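Local coordinates for protein collagen alpha-1(XV) chain (Homo sapiens, PDB 3N3F) that trimerizes the chains of a multiplexin collagen, a basement-membrane component, and probably governs their selection and the start of triple-helix folding, at residues His17-Ile20 with Glu21-Ile25. Residues are numbered along the deposited sequence; the frame is centred on the assembly and turned at random.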
loop_
_atom_site.group_PDB
_atom_site.type_symbol
_atom_site.label_atom_id
_atom_site.label_comp_id
_atom_site.label_asym_id
_atom_site.label_seq_id
_atom_site.Cartn_x
_atom_site.Cartn_y
_atom_site.Cartn_z
ATOM N N HIS A 17 -14.182 -4.718 -13.106
ATOM C CA HIS A 17 -14.322 -6.167 -13.028
ATOM C C HIS A 17 -13.065 -6.946 -13.392
ATOM O O HIS A 17 -13.049 -8.175 -13.325
ATOM C CB HIS A 17 -15.495 -6.622 -13.893
ATOM C CG HIS A 17 -16.804 -6.030 -13.473
ATOM N ND1 HIS A 17 -17.266 -6.097 -12.176
ATOM C CD2 HIS A 17 -17.738 -5.342 -14.170
ATOM C CE1 HIS A 17 -18.428 -5.475 -12.092
ATOM N NE2 HIS A 17 -18.737 -5.007 -13.288
ATOM N N LEU A 18 -12.011 -6.233 -13.773
ATOM C CA LEU A 18 -10.752 -6.884 -14.110
ATOM C C LEU A 18 -9.833 -6.874 -12.893
ATOM O O LEU A 18 -8.764 -7.477 -12.909
ATOM C CB LEU A 18 -10.060 -6.173 -15.278
ATOM C CG LEU A 18 -10.746 -6.232 -16.645
ATOM C CD1 LEU A 18 -9.870 -5.551 -17.687
ATOM C CD2 LEU A 18 -10.997 -7.679 -17.029
ATOM N N VAL A 19 -10.257 -6.190 -11.836
ATOM C CA VAL A 19 -9.453 -6.107 -10.623
ATOM C C VAL A 19 -10.196 -6.672 -9.423
ATOM O O VAL A 19 -11.305 -6.239 -9.115
ATOM C CB VAL A 19 -9.063 -4.648 -10.306
ATOM C CG1 VAL A 19 -8.056 -4.620 -9.163
ATOM C CG2 VAL A 19 -8.495 -3.970 -11.547
ATOM N N ILE A 20 -9.575 -7.630 -8.744
ATOM C CA ILE A 20 -10.187 -8.249 -7.574
ATOM C C ILE A 20 -10.066 -7.339 -6.359
ATOM O O ILE A 20 -9.058 -6.660 -6.173
ATOM C CB ILE A 20 -9.520 -9.605 -7.226
ATOM C CG1 ILE A 20 -9.641 -10.573 -8.407
ATOM C CG2 ILE A 20 -10.183 -10.211 -5.989
ATOM C CD1 ILE A 20 -11.061 -10.984 -8.721
ATOM N N GLU A 21 -11.111 -7.323 -5.543
ATOM C CA GLU A 21 -11.126 -6.524 -4.329
ATOM C C GLU A 21 -9.855 -6.809 -3.529
ATOM O O GLU A 21 -9.379 -7.943 -3.493
ATOM C CB GLU A 21 -12.378 -6.883 -3.519
ATOM C CG GLU A 21 -12.327 -6.572 -2.036
ATOM C CD GLU A 21 -13.655 -6.859 -1.348
ATOM O OE1 GLU A 21 -14.286 -7.888 -1.670
ATOM O OE2 GLU A 21 -14.066 -6.061 -0.484
ATOM N N GLY A 22 -9.294 -5.777 -2.908
ATOM C CA GLY A 22 -8.084 -5.955 -2.123
ATOM C C GLY A 22 -6.795 -5.904 -2.925
ATOM O O GLY A 22 -5.741 -6.293 -2.425
ATOM N N THR A 23 -6.876 -5.427 -4.166
ATOM C CA THR A 23 -5.707 -5.320 -5.040
ATOM C C THR A 23 -5.266 -3.864 -5.134
ATOM O O THR A 23 -6.091 -2.956 -5.065
ATOM C CB THR A 23 -6.022 -5.820 -6.476
ATOM O OG1 THR A 23 -6.355 -7.211 -6.440
ATOM C CG2 THR A 23 -4.826 -5.618 -7.393
ATOM N N PHE A 24 -3.963 -3.644 -5.279
ATOM C CA PHE A 24 -3.423 -2.297 -5.407
ATOM C C PHE A 24 -3.373 -1.903 -6.881
ATOM O O PHE A 24 -3.013 -2.714 -7.732
ATOM C CB PHE A 24 -2.029 -2.229 -4.786
ATOM C CG PHE A 24 -2.044 -2.189 -3.285
ATOM C CD1 PHE A 24 -2.287 -0.997 -2.613
ATOM C CD2 PHE A 24 -1.835 -3.346 -2.543
ATOM C CE1 PHE A 24 -2.323 -0.953 -1.216
ATOM C CE2 PHE A 24 -1.869 -3.316 -1.148
ATOM C CZ PHE A 24 -2.114 -2.115 -0.487
ATOM N N ILE A 25 -3.736 -0.656 -7.173
ATOM C CA ILE A 25 -3.764 -0.161 -8.548
ATOM C C ILE A 25 -2.864 1.053 -8.769
ATOM O O ILE A 25 -3.062 2.106 -8.172
ATOM C CB ILE A 25 -5.200 0.226 -8.964
ATOM C CG1 ILE A 25 -6.139 -0.969 -8.781
ATOM C CG2 ILE A 25 -5.207 0.701 -10.416
ATOM C CD1 ILE A 25 -7.590 -0.658 -9.100
#
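A type II beta turn from Ile20 to Thr23 leads the chain into strand 23-27, and its two ends meet through a side-chain hydroxyl and a backbone carbonyl. The assignment rests on the middle residues: Glu21 lies in the extended, polyproline-like region, and Gly22 sits at positive phi, a conformation in which a side chain would run into the carbonyl oxygen of Glu21. Thr23 OG1 donates to Ile20 O at 2.8 Å, with a C=O...donor angle of 132° and the hydroxyl tilted 30° from the carbonyl plane. That reach follows from chi1 of -63°, which sets OG1 beside its own backbone N, while CG2 lies anti to that N. The bond spans the turn alongside the backbone pair Ile20 O and Thr23 N, which are 3.2 Å apart. Val19 CG1 packs obliquely against Thr23, 3.6 Å from CB and 3.8 Å from CG2. The same methyl meets Ile25 CD1 at 4.0 Å, so one branch of Val19 meets Thr23 and Ile25, whose CB atoms both point toward residues 17-20. Putting a valine in place of Thr23 would probably leave Ile20 O without its hydroxyl donor and the turn less firmly closed. Phe6 of strand 3-6 and Arg36 of strand 32-37 extend the packing around Val19 and Ile25. Glu21 points away from residues 17-20, and its OE2 is hydrogen-bonded to Tyr26 OH of the second subunit; Phe24, also turned away, meets Phe24 of both other subunits edge-to-face. The arrangement is that of a type II turn with glycine at its third position, here joining a loop to a central strand of the trimerization domain's mixed sheet.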